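Local coordinates for leucine aminopeptidase 1 (Caenorhabditis elegans, PDB 2HC9), which releases N-terminal amino acids, preferably leucine, from peptides with the help of two zinc ions per subunit, and probably acts as a digestive enzyme, at residues K252-D257 / K273-G278; I320-G325 / L341-F346; T327-N332 / S416-M421; F358-L363 / L456-P461. The protein carries 1 engineered substitution. All blocks are in the same frame, centred on the assembly; numbering follows the deposited sequence.

Interaction 1: K252-D257 / K273-G278; sequences KGVVYD and KRDMGG. With ZN (zinc ion), chain C; ZN (zinc ion), chain B.
K252 sends its side chain past D275 to a zinc ion that both residues bind. CG is anti to the backbone N (chi1 175°) and the chain beyond is fully extended, so the long lysine carries NZ from the strand to 2.1 Å from the zinc. NZ also lies 3.0 Å from OD1 of D275, which is hydrogen-bonded to T362 OG1, while OD2 of D275 binds the same metal. At the other end of the lysine, its carbonyl O accepts a hydrogen bond from a water that also donates to D275 O and accepts from G278 N. The CA of G253 lies 3.8 Å from the CA of M276, the N-cap residue of helix 277-290. This helix is the alpha element of the beta-alpha-beta unit of strand 256-257, helix 277-290 and strand 297-307, and D275, just before it, brings its carboxylate to the two-zinc centre of this M17 aminopeptidase. V254 N makes a weak hydrogen bond to D275 O, while V254 CG1 packs 3.4 Å from D275 OD2, a methyl wall beside the carboxylate. V255 turns its side chain away toward strand 297-307, yet its CA meets CG of M276 at 3.8 Å. The ring of Y256 approaches K273 N obliquely, and its OH bonds to P316 O of the second subunit. D257 OD2 bridges the two zinc ions, being 2.6 Å from the one held by K252 and D275, and its OD1 accepts from G259 N. Its carboxylate plane is only 7° from that of D275, and D334 and E336 supply further ligands to the pair of metals.

Interaction 2: I320-G325 / L341-F346; sequences IKMLSG and LADGVF
S324 lies over one face of the F346 ring, its CA 3.5 Å from the ring centroid and only 2° off the normal, a CH-pi contact that seats S324 CA over the centre of the ring. At the edge of the same ring, in its plane, comes CD2 of L323, and L323 CG packs 3.7 Å from F346 CD2. F346 can reach the turn because its CG is anti to the backbone N (chi1 -175°), swinging the ring off helix 337-350. The second flat group is the carboxylate of D343. Its OD1 takes the N-H of L323 at 2.8 Å in a nearly straight bond, the donor standing 47° above the carboxylate plane. A water donates to this same OD1 and accepts from S324 N, while OD2 is hydrogen-bonded to I220 N. M322, bent along its chain, lays CE against A342 CB at 3.8 Å; the small alanine lets the methyl come up to the helix. M322 to G325 form a type I beta turn, and the last position is a glycine with backbone angles at which a CB would be jammed against the preceding carbonyl O. OG of S324 binds H444 ND1. One buried carboxylate oxygen thus takes up the first N-H of the turn's middle directly and the second through water, so the helix probably fixes the turn by charge as well as by the ring beneath it.

Interaction 3: T327-N332 / S416-M421; sequences TVEINN and SSIADM
T327 and D420 cross at about a right angle and exchange bonds. T327 OG1, held between its own backbone N and carbonyl carbon (chi1 51°), accepts from D420 N at 3.0 Å, while D420 OD2 receives T327 N at 2.9 Å from 41° above the carboxylate plane. Both side chains have second partners in the third subunit, T327 OG1 at M136 O and D420 OD2 at T138 OG1. E329 is extended throughout, and its OE1 is met nearly along the C-O axis by S416 OG at 2.7 Å. That serine donates to the glutamate and accepts from the N-H groups of I418 and A419, forming an ST turn and an ST motif. An alanine at S416 would probably leave E329 OE1 without its hydroxyl donor and those two amides without their acceptor, freeing the turn to shift. The methyl of A419 is small enough to sit 3.7 Å from E329 N, whose own hydrogen goes to M421 O. V328 and M421 meet obliquely, CG2 to CG. Strand 327-329 runs between strand 319-321 and the parallel strand 421-422, and V328 also touches L339, packing this small sheet against helix 337-350.

Interaction 4: F358-L363 / L456-P461; sequences FDMATL and LDIAAP
M360 and L456 lie side by side and point the same way, with SD of M360 3.8 Å from CD2 of L456. I458 crosses M360 at about a right angle, its CD1 3.7 Å from M360 CG, so flexible and branched apolar chains fill this buried side. Beneath them runs a parallel ladder: L456 N donates to D359 O and L456 O accepts from A361 N, and I458 N reaches A361 O at 2.8 Å. The ladder joins strands 356-361 and 452-457 in the large mixed sheet of the catalytic domain, close to where the strands end beside the zinc site. Past those ends side-chain packing gives way to close backbone approach and a single carboxylate bond, and L363 and A459 are partly exposed. T362 centres an inverse gamma turn, and its CA comes within 3.7 Å of the CA of A459, whose small side chain permits the approach. D457, with CG anti to its backbone N (chi1 -169°), reaches over to this end, where OD1 accepts L363 N at 2.9 Å from 49° above the carboxylate plane. A leucine in place of D457 would probably leave L363 N without its acceptor and T364 OG1 without OD2, letting this part of the bicarbonate pocket move. A459 N adds a weak bond to the same OD1.

Interaction 1 comes first along the chain, closing a 15-residue loop before the others begin. Interaction 2 then closes an equally short loop, from strand 319-321 to helix 337-350. Interaction 3 starts inside that loop and ends far beyond it, at 416-421, so the two cross; I320 O and V328 N join them across the small sheet. Interaction 4 starts after interaction 2 has closed and crosses interaction 3, spanning 92 residues to bring strand 452-457 beside strand 356-361. It also meets interaction 1, with K252 and A361 packed together on neighbouring strands. L341, from the helix of interaction 2, packs against both K252 and A361, tying helix to central sheet.

Interaction 1: K252-D257 / K273-G278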
loop_
_atom_site.group_PDB
_atom_site.type_symbol
_atom_site.label_atom_id
_atom_site.label_comp_id
_atom_site.label_asym_id
_atom_site.label_seq_id
_atom_site.Cartn_x
_atom_site.Cartn_y
_atom_site.Cartn_z
ATOM N N LYS A 252 24.595 -8.431 -19.125
ATOM C CA LYS A 252 23.968 -7.207 -18.600
ATOM C C LYS A 252 24.851 -6.589 -17.535
ATOM O O LYS A 252 25.063 -7.189 -16.461
ATOM C CB LYS A 252 22.594 -7.523 -17.972
ATOM C CG LYS A 252 21.922 -6.288 -17.291
ATOM C CD LYS A 252 20.583 -6.671 -16.655
ATOM C CE LYS A 252 20.043 -5.452 -15.874
ATOM N NZ LYS A 252 18.699 -5.715 -15.216
ATOM N N GLY A 253 25.377 -5.403 -17.842
ATOM C CA GLY A 253 26.280 -4.692 -16.934
ATOM C C GLY A 253 25.700 -3.398 -16.394
ATOM O O GLY A 253 26.295 -2.322 -16.539
ATOM N N VAL A 254 24.547 -3.499 -15.751
ATOM C CA VAL A 254 23.966 -2.321 -15.126
ATOM C C VAL A 254 24.654 -2.110 -13.775
ATOM O O VAL A 254 24.367 -2.804 -12.792
ATOM C CB VAL A 254 22.427 -2.445 -14.986
ATOM C CG1 VAL A 254 21.873 -1.214 -14.236
ATOM C CG2 VAL A 254 21.792 -2.527 -16.414
ATOM N N VAL A 255 25.594 -1.162 -13.744
ATOM C CA VAL A 255 26.431 -0.998 -12.556
ATOM C C VAL A 255 25.620 -0.534 -11.345
ATOM O O VAL A 255 25.963 -0.830 -10.211
ATOM C CB VAL A 255 27.641 -0.055 -12.797
ATOM C CG1 VAL A 255 28.549 -0.629 -13.896
ATOM C CG2 VAL A 255 27.198 1.358 -13.165
ATOM N N TYR A 256 24.538 0.192 -11.603
ATOM C CA TYR A 256 23.538 0.444 -10.570
ATOM C C TYR A 256 22.216 0.673 -11.232
ATOM O O TYR A 256 22.148 1.355 -12.249
ATOM C CB TYR A 256 23.883 1.703 -9.747
ATOM C CG TYR A 256 23.116 1.717 -8.460
ATOM C CD1 TYR A 256 23.596 1.027 -7.338
ATOM C CD2 TYR A 256 21.883 2.372 -8.369
ATOM C CE1 TYR A 256 22.880 1.020 -6.136
ATOM C CE2 TYR A 256 21.169 2.387 -7.190
ATOM C CZ TYR A 256 21.658 1.716 -6.092
ATOM O OH TYR A 256 20.920 1.755 -4.961
ATOM N N ASP A 257 21.164 0.130 -10.633
ATOM C CA ASP A 257 19.812 0.324 -11.153
ATOM C C ASP A 257 18.941 1.041 -10.097
ATOM O O ASP A 257 18.467 0.421 -9.145
ATOM C CB ASP A 257 19.227 -1.047 -11.489
ATOM C CG ASP A 257 17.965 -0.955 -12.325
ATOM O OD1 ASP A 257 17.562 0.182 -12.714
ATOM O OD2 ASP A 257 17.405 -2.043 -12.597
ATOM N N LYS A 273 23.509 -2.331 -6.784
ATOM C CA LYS A 273 24.888 -2.506 -7.298
ATOM C C LYS A 273 25.087 -3.877 -7.971
ATOM O O LYS A 273 26.023 -4.050 -8.755
ATOM C CB LYS A 273 25.917 -2.367 -6.153
ATOM C CG LYS A 273 25.997 -3.642 -5.262
ATOM C CD LYS A 273 26.803 -3.393 -3.981
ATOM C CE LYS A 273 26.601 -4.578 -3.006
ATOM N NZ LYS A 273 27.625 -4.551 -1.877
ATOM N N ARG A 274 24.230 -4.854 -7.644
ATOM C CA ARG A 274 24.448 -6.226 -8.110
ATOM C C ARG A 274 23.844 -6.445 -9.493
ATOM O O ARG A 274 23.929 -7.549 -10.032
ATOM C CB ARG A 274 23.898 -7.251 -7.111
ATOM C CG ARG A 274 24.532 -7.132 -5.701
ATOM C CD ARG A 274 24.060 -8.307 -4.782
ATOM N NE ARG A 274 24.351 -7.957 -3.387
ATOM C CZ ARG A 274 23.509 -8.035 -2.372
ATOM N NH1 ARG A 274 22.272 -8.515 -2.513
ATOM N NH2 ARG A 274 23.941 -7.663 -1.174
ATOM N N ASP A 275 23.263 -5.392 -10.081
ATOM C CA ASP A 275 22.576 -5.520 -11.361
ATOM C C ASP A 275 23.519 -5.656 -12.588
ATOM O O ASP A 275 23.071 -5.662 -13.741
ATOM C CB ASP A 275 21.623 -4.329 -11.541
ATOM C CG ASP A 275 20.425 -4.659 -12.404
ATOM O OD1 ASP A 275 19.969 -5.830 -12.459
ATOM O OD2 ASP A 275 19.903 -3.712 -13.006
ATOM N N MET A 276 24.824 -5.740 -12.323
ATOM C CA MET A 276 25.841 -6.021 -13.352
ATOM C C MET A 276 26.399 -7.446 -13.214
ATOM O O MET A 276 27.425 -7.790 -13.839
ATOM C CB MET A 276 27.000 -4.974 -13.275
ATOM C CG MET A 276 27.462 -4.559 -11.848
ATOM S SD MET A 276 27.882 -5.915 -10.743
ATOM C CE MET A 276 29.401 -6.445 -11.584
ATOM N N GLY A 277 25.734 -8.291 -12.414
ATOM C CA GLY A 277 26.225 -9.669 -12.197
ATOM C C GLY A 277 26.349 -10.514 -13.474
ATOM O O GLY A 277 27.249 -11.371 -13.595
ATOM N N GLY A 278 25.464 -10.272 -14.435
ATOM C CA GLY A 278 25.561 -10.950 -15.736
ATOM C C GLY A 278 26.844 -10.607 -16.493
ATOM O O GLY A 278 27.521 -11.491 -17.029
HETATM ZN ZN ZN C . 18.264 -3.989 -14.062
HETATM ZN ZN ZN B . 15.750 -2.289 -13.787
HETATM O O HOH W 1 23.251 -8.547 -14.818
HETATM O O HOH W 2 16.210 -4.262 -13.825
#

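Interaction 2: I320-G325 / L341-F346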
loop_
_atom_site.group_PDB
_atom_site.type_symbol
_atom_site.label_atom_id
_atom_site.label_comp_id
_atom_site.label_asym_id
_atom_site.label_seq_id
_atom_site.Cartn_x
_atom_site.Cartn_y
_atom_site.Cartn_z
ATOM N N ILE A 320 12.185 4.705 -28.637
ATOM C CA ILE A 320 13.567 4.748 -29.141
ATOM C C ILE A 320 13.779 3.740 -30.287
ATOM O O ILE A 320 13.012 2.776 -30.430
ATOM C CB ILE A 320 14.585 4.504 -27.971
ATOM C CG1 ILE A 320 14.404 3.089 -27.367
ATOM C CG2 ILE A 320 14.459 5.663 -26.949
ATOM C CD1 ILE A 320 15.555 2.690 -26.432
ATOM N N LYS A 321 14.817 3.977 -31.094
ATOM C CA LYS A 321 15.191 3.036 -32.154
ATOM C C LYS A 321 16.418 2.251 -31.685
ATOM O O LYS A 321 17.453 2.834 -31.291
ATOM C CB LYS A 321 15.469 3.783 -33.468
ATOM C CG LYS A 321 15.794 2.839 -34.649
ATOM C CD LYS A 321 15.777 3.573 -36.006
ATOM C CE LYS A 321 14.327 3.607 -36.528
ATOM N NZ LYS A 321 14.154 4.080 -37.942
ATOM N N MET A 322 16.280 0.937 -31.718
ATOM C CA MET A 322 17.288 0.010 -31.205
ATOM C C MET A 322 18.368 -0.191 -32.284
ATOM O O MET A 322 18.191 0.235 -33.438
ATOM C CB MET A 322 16.618 -1.330 -30.886
ATOM C CG MET A 322 15.411 -1.205 -29.957
ATOM S SD MET A 322 15.782 -0.394 -28.380
ATOM C CE MET A 322 16.716 -1.670 -27.583
ATOM N N LEU A 323 19.472 -0.835 -31.913
ATOM C CA LEU A 323 20.525 -1.137 -32.906
ATOM C C LEU A 323 19.945 -1.912 -34.114
ATOM O O LEU A 323 20.377 -1.727 -35.257
ATOM C CB LEU A 323 21.650 -1.931 -32.250
ATOM C CG LEU A 323 22.886 -2.184 -33.119
ATOM C CD1 LEU A 323 23.553 -0.850 -33.541
ATOM C CD2 LEU A 323 23.885 -3.129 -32.381
ATOM N N SER A 324 18.939 -2.741 -33.853
ATOM C CA SER A 324 18.292 -3.596 -34.874
ATOM C C SER A 324 17.531 -2.780 -35.933
ATOM O O SER A 324 17.153 -3.321 -36.988
ATOM C CB SER A 324 17.310 -4.549 -34.189
ATOM O OG SER A 324 16.210 -3.816 -33.656
ATOM N N GLY A 325 17.292 -1.509 -35.633
ATOM C CA GLY A 325 16.438 -0.670 -36.471
ATOM C C GLY A 325 14.976 -0.691 -36.038
ATOM O O GLY A 325 14.193 0.129 -36.512
ATOM N N LEU A 341 20.457 -5.384 -23.676
ATOM C CA LEU A 341 20.774 -6.693 -24.218
ATOM C C LEU A 341 20.230 -6.887 -25.626
ATOM O O LEU A 341 20.834 -7.604 -26.392
ATOM C CB LEU A 341 20.277 -7.824 -23.309
ATOM C CG LEU A 341 20.987 -7.932 -21.945
ATOM C CD1 LEU A 341 20.141 -8.777 -21.002
ATOM C CD2 LEU A 341 22.412 -8.535 -22.082
ATOM N N ALA A 342 19.093 -6.263 -25.959
ATOM C CA ALA A 342 18.585 -6.320 -27.342
ATOM C C ALA A 342 19.657 -5.787 -28.321
ATOM O O ALA A 342 19.864 -6.337 -29.421
ATOM C CB ALA A 342 17.280 -5.464 -27.473
ATOM N N ASP A 343 20.347 -4.716 -27.931
ATOM C CA ASP A 343 21.442 -4.216 -28.776
ATOM C C ASP A 343 22.641 -5.180 -28.790
ATOM O O ASP A 343 23.248 -5.418 -29.841
ATOM C CB ASP A 343 21.911 -2.854 -28.274
ATOM C CG ASP A 343 20.941 -1.721 -28.614
ATOM O OD1 ASP A 343 19.934 -1.945 -29.340
ATOM O OD2 ASP A 343 21.215 -0.597 -28.136
ATOM N N GLY A 344 22.990 -5.716 -27.619
ATOM C CA GLY A 344 24.183 -6.592 -27.524
ATOM C C GLY A 344 24.016 -7.860 -28.349
ATOM O O GLY A 344 24.948 -8.293 -29.051
ATOM N N VAL A 345 22.821 -8.443 -28.298
ATOM C CA VAL A 345 22.545 -9.669 -29.021
ATOM C C VAL A 345 22.448 -9.404 -30.548
ATOM O O VAL A 345 22.945 -10.182 -31.371
ATOM C CB VAL A 345 21.280 -10.349 -28.425
ATOM C CG1 VAL A 345 20.782 -11.415 -29.307
ATOM C CG2 VAL A 345 21.576 -10.943 -27.039
ATOM N N PHE A 346 21.832 -8.293 -30.921
ATOM C CA PHE A 346 21.822 -7.910 -32.331
ATOM C C PHE A 346 23.240 -7.675 -32.878
ATOM O O PHE A 346 23.615 -8.160 -33.952
ATOM C CB PHE A 346 20.961 -6.669 -32.584
ATOM C CG PHE A 346 20.841 -6.338 -34.043
ATOM C CD1 PHE A 346 19.924 -7.030 -34.845
ATOM C CD2 PHE A 346 21.662 -5.370 -34.628
ATOM C CE1 PHE A 346 19.820 -6.727 -36.225
ATOM C CE2 PHE A 346 21.591 -5.087 -35.995
ATOM C CZ PHE A 346 20.649 -5.760 -36.794
HETATM O O HOH W 3 18.819 -4.031 -31.006
#

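Interaction 3: T327-N332 / S416-M421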
loop_
_atom_site.group_PDB
_atom_site.type_symbol
_atom_site.label_atom_id
_atom_site.label_comp_id
_atom_site.label_asym_id
_atom_site.label_seq_id
_atom_site.Cartn_x
_atom_site.Cartn_y
_atom_site.Cartn_z
ATOM N N THR A 327 11.676 -0.240 -33.452
ATOM C CA THR A 327 11.346 0.751 -32.414
ATOM C C THR A 327 10.769 0.084 -31.158
ATOM O O THR A 327 10.045 -0.909 -31.244
ATOM C CB THR A 327 10.373 1.827 -32.921
ATOM O OG1 THR A 327 9.232 1.182 -33.537
ATOM C CG2 THR A 327 11.089 2.758 -33.977
ATOM N N VAL A 328 11.095 0.633 -29.990
ATOM C CA VAL A 328 10.571 0.091 -28.741
ATOM C C VAL A 328 9.937 1.265 -27.965
ATOM O O VAL A 328 10.566 2.310 -27.772
ATOM C CB VAL A 328 11.663 -0.635 -27.885
ATOM C CG1 VAL A 328 11.047 -1.041 -26.537
ATOM C CG2 VAL A 328 12.187 -1.895 -28.631
ATOM N N GLU A 329 8.685 1.069 -27.537
ATOM C CA GLU A 329 8.025 2.027 -26.621
ATOM C C GLU A 329 8.394 1.607 -25.216
ATOM O O GLU A 329 8.043 0.493 -24.772
ATOM C CB GLU A 329 6.507 1.955 -26.793
ATOM C CG GLU A 329 5.769 2.923 -25.894
ATOM C CD GLU A 329 4.249 2.865 -26.079
ATOM O OE1 GLU A 329 3.719 2.020 -26.856
ATOM O OE2 GLU A 329 3.593 3.685 -25.418
ATOM N N ILE A 330 9.117 2.480 -24.525
ATOM C CA ILE A 330 9.523 2.188 -23.153
ATOM C C ILE A 330 8.356 2.542 -22.238
ATOM O O ILE A 330 8.069 3.728 -22.039
ATOM C CB ILE A 330 10.759 3.011 -22.752
ATOM C CG1 ILE A 330 11.906 2.780 -23.751
ATOM C CG2 ILE A 330 11.192 2.669 -21.288
ATOM C CD1 ILE A 330 13.149 3.692 -23.531
ATOM N N ASN A 331 7.681 1.530 -21.676
ATOM C CA ASN A 331 6.667 1.810 -20.652
ATOM C C ASN A 331 7.140 1.478 -19.245
ATOM O O ASN A 331 6.404 1.639 -18.280
ATOM C CB ASN A 331 5.329 1.118 -20.982
ATOM C CG ASN A 331 5.434 -0.400 -21.004
ATOM O OD1 ASN A 331 6.493 -0.964 -21.301
ATOM N ND2 ASN A 331 4.324 -1.073 -20.694
ATOM N N ASN A 332 8.376 0.988 -19.145
ATOM C CA ASN A 332 8.964 0.667 -17.863
ATOM C C ASN A 332 10.474 0.933 -17.893
ATOM O O ASN A 332 11.249 0.153 -18.437
ATOM C CB ASN A 332 8.669 -0.796 -17.489
ATOM C CG ASN A 332 9.133 -1.146 -16.088
ATOM O OD1 ASN A 332 9.786 -0.346 -15.409
ATOM N ND2 ASN A 332 8.807 -2.349 -15.656
ATOM N N SER A 416 2.403 -2.947 -29.004
ATOM C CA SER A 416 2.350 -1.483 -28.919
ATOM C C SER A 416 1.529 -0.982 -30.089
ATOM O O SER A 416 1.615 -1.520 -31.209
ATOM C CB SER A 416 3.756 -0.872 -29.013
ATOM O OG SER A 416 3.706 0.557 -29.156
ATOM N N SER A 417 0.726 0.049 -29.828
ATOM C CA SER A 417 -0.016 0.684 -30.920
ATOM C C SER A 417 0.853 1.547 -31.807
ATOM O O SER A 417 0.529 1.783 -32.950
ATOM C CB SER A 417 -1.156 1.542 -30.369
ATOM O OG SER A 417 -2.107 0.713 -29.717
ATOM N N ILE A 418 1.957 2.049 -31.281
ATOM C CA ILE A 418 2.670 3.094 -32.006
ATOM C C ILE A 418 4.142 2.780 -32.228
ATOM O O ILE A 418 4.822 3.491 -32.948
ATOM C CB ILE A 418 2.532 4.442 -31.311
ATOM C CG1 ILE A 418 2.917 4.318 -29.837
ATOM C CG2 ILE A 418 1.086 4.988 -31.466
ATOM C CD1 ILE A 418 2.816 5.622 -29.118
ATOM N N ALA A 419 4.639 1.719 -31.611
ATOM C CA ALA A 419 5.998 1.290 -31.914
ATOM C C ALA A 419 5.963 -0.179 -32.252
ATOM O O ALA A 419 4.921 -0.820 -32.169
ATOM C CB ALA A 419 6.928 1.534 -30.718
ATOM N N ASP A 420 7.110 -0.723 -32.643
ATOM C CA ASP A 420 7.158 -2.131 -33.001
ATOM C C ASP A 420 6.840 -3.028 -31.810
ATOM O O ASP A 420 6.287 -4.106 -31.977
ATOM C CB ASP A 420 8.535 -2.483 -33.567
ATOM C CG ASP A 420 8.772 -1.867 -34.929
ATOM O OD1 ASP A 420 7.788 -1.628 -35.674
ATOM O OD2 ASP A 420 9.955 -1.646 -35.265
ATOM N N MET A 421 7.139 -2.552 -30.606
ATOM C CA MET A 421 6.793 -3.296 -29.384
ATOM C C MET A 421 6.983 -2.367 -28.195
ATOM O O MET A 421 7.629 -1.313 -28.309
ATOM C CB MET A 421 7.708 -4.521 -29.209
ATOM C CG MET A 421 9.179 -4.136 -28.991
ATOM S SD MET A 421 10.325 -5.444 -29.482
ATOM C CE MET A 421 10.352 -5.073 -31.230
HETATM O O HOH W 4 0.935 1.694 -27.653
#

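Interaction 4: F358-L363 / L456-P461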
loop_
_atom_site.group_PDB
_atom_site.type_symbol
_atom_site.label_atom_id
_atom_site.label_comp_id
_atom_site.label_asym_id
_atom_site.label_seq_id
_atom_site.Cartn_x
_atom_site.Cartn_y
_atom_site.Cartn_z
ATOM N N PHE A 358 24.642 -16.414 -26.320
ATOM C CA PHE A 358 24.166 -16.512 -24.938
ATOM C C PHE A 358 24.059 -15.112 -24.403
ATOM O O PHE A 358 24.955 -14.295 -24.609
ATOM C CB PHE A 358 25.168 -17.292 -24.060
ATOM C CG PHE A 358 25.352 -18.721 -24.467
ATOM C CD1 PHE A 358 24.481 -19.705 -23.997
ATOM C CD2 PHE A 358 26.435 -19.094 -25.264
ATOM C CE1 PHE A 358 24.660 -21.049 -24.339
ATOM C CE2 PHE A 358 26.634 -20.440 -25.626
ATOM C CZ PHE A 358 25.729 -21.421 -25.168
ATOM N N ASP A 359 22.985 -14.826 -23.679
ATOM C CA ASP A 359 22.958 -13.597 -22.901
ATOM C C ASP A 359 22.621 -13.970 -21.468
ATOM O O ASP A 359 21.822 -14.876 -21.233
ATOM C CB ASP A 359 22.006 -12.536 -23.520
ATOM C CG ASP A 359 20.537 -12.821 -23.242
ATOM O OD1 ASP A 359 19.843 -13.349 -24.142
ATOM O OD2 ASP A 359 20.070 -12.503 -22.122
ATOM N N MET A 360 23.282 -13.331 -20.509
ATOM C CA MET A 360 23.059 -13.669 -19.113
ATOM C C MET A 360 22.887 -12.369 -18.358
ATOM O O MET A 360 23.633 -11.406 -18.580
ATOM C CB MET A 360 24.258 -14.436 -18.558
ATOM C CG MET A 360 24.045 -14.929 -17.122
ATOM S SD MET A 360 25.287 -16.090 -16.482
ATOM C CE MET A 360 26.765 -15.046 -16.273
ATOM N N ALA A 361 21.912 -12.336 -17.458
ATOM C CA ALA A 361 21.483 -11.071 -16.858
ATOM C C ALA A 361 20.815 -11.329 -15.528
ATOM O O ALA A 361 20.078 -12.295 -15.377
ATOM C CB ALA A 361 20.502 -10.357 -17.764
ATOM N N THR A 362 21.022 -10.405 -14.590
ATOM C CA THR A 362 20.174 -10.319 -13.396
ATOM C C THR A 362 18.929 -9.532 -13.811
ATOM O O THR A 362 18.853 -8.321 -13.598
ATOM C CB THR A 362 20.911 -9.584 -12.241
ATOM O OG1 THR A 362 21.382 -8.330 -12.725
ATOM C CG2 THR A 362 22.104 -10.382 -11.777
ATOM N N LEU A 363 17.973 -10.201 -14.459
ATOM C CA LEU A 363 17.020 -9.465 -15.275
ATOM C C LEU A 363 15.755 -9.090 -14.509
ATOM O O LEU A 363 15.313 -7.947 -14.572
ATOM C CB LEU A 363 16.681 -10.218 -16.591
ATOM C CG LEU A 363 16.097 -9.277 -17.661
ATOM C CD1 LEU A 363 17.123 -8.208 -18.126
ATOM C CD2 LEU A 363 15.624 -10.110 -18.855
ATOM N N LEU A 456 19.576 -16.262 -20.236
ATOM C CA LEU A 456 19.684 -16.881 -18.926
ATOM C C LEU A 456 19.493 -15.774 -17.882
ATOM O O LEU A 456 20.308 -14.850 -17.797
ATOM C CB LEU A 456 21.079 -17.538 -18.756
ATOM C CG LEU A 456 21.302 -18.289 -17.424
ATOM C CD1 LEU A 456 20.325 -19.471 -17.270
ATOM C CD2 LEU A 456 22.746 -18.782 -17.339
ATOM N N ASP A 457 18.435 -15.879 -17.084
ATOM C CA ASP A 457 18.132 -14.892 -16.035
ATOM C C ASP A 457 18.634 -15.423 -14.687
ATOM O O ASP A 457 18.186 -16.476 -14.194
ATOM C CB ASP A 457 16.605 -14.675 -15.996
ATOM C CG ASP A 457 16.163 -13.477 -15.136
ATOM O OD1 ASP A 457 16.909 -12.942 -14.285
ATOM O OD2 ASP A 457 14.998 -13.055 -15.322
ATOM N N ILE A 458 19.559 -14.676 -14.093
ATOM C CA ILE A 458 20.286 -15.156 -12.914
ATOM C C ILE A 458 20.094 -14.213 -11.712
ATOM O O ILE A 458 20.899 -14.220 -10.772
ATOM C CB ILE A 458 21.806 -15.349 -13.216
ATOM C CG1 ILE A 458 22.472 -14.003 -13.608
ATOM C CG2 ILE A 458 21.991 -16.377 -14.337
ATOM C CD1 ILE A 458 24.039 -14.028 -13.525
ATOM N N ALA A 459 19.013 -13.429 -11.717
ATOM C CA ALA A 459 18.822 -12.417 -10.673
ATOM C C ALA A 459 19.030 -12.977 -9.269
ATOM O O ALA A 459 19.797 -12.423 -8.473
ATOM C CB ALA A 459 17.433 -11.791 -10.809
ATOM N N ALA A 460 18.342 -14.065 -8.941
ATOM C CA ALA A 460 18.454 -14.624 -7.584
ATOM C C ALA A 460 19.704 -15.499 -7.370
ATOM O O ALA A 460 20.361 -15.364 -6.332
ATOM C CB ALA A 460 17.153 -15.387 -7.179
ATOM N N PRO A 461 20.006 -16.446 -8.301
ATOM C CA PRO A 461 21.203 -17.292 -8.027
ATOM C C PRO A 461 22.543 -16.578 -8.019
ATOM O O PRO A 461 23.530 -17.161 -7.558
ATOM C CB PRO A 461 21.199 -18.348 -9.149
ATOM C CG PRO A 461 20.240 -17.867 -10.165
ATOM C CD PRO A 461 19.279 -16.891 -9.503
#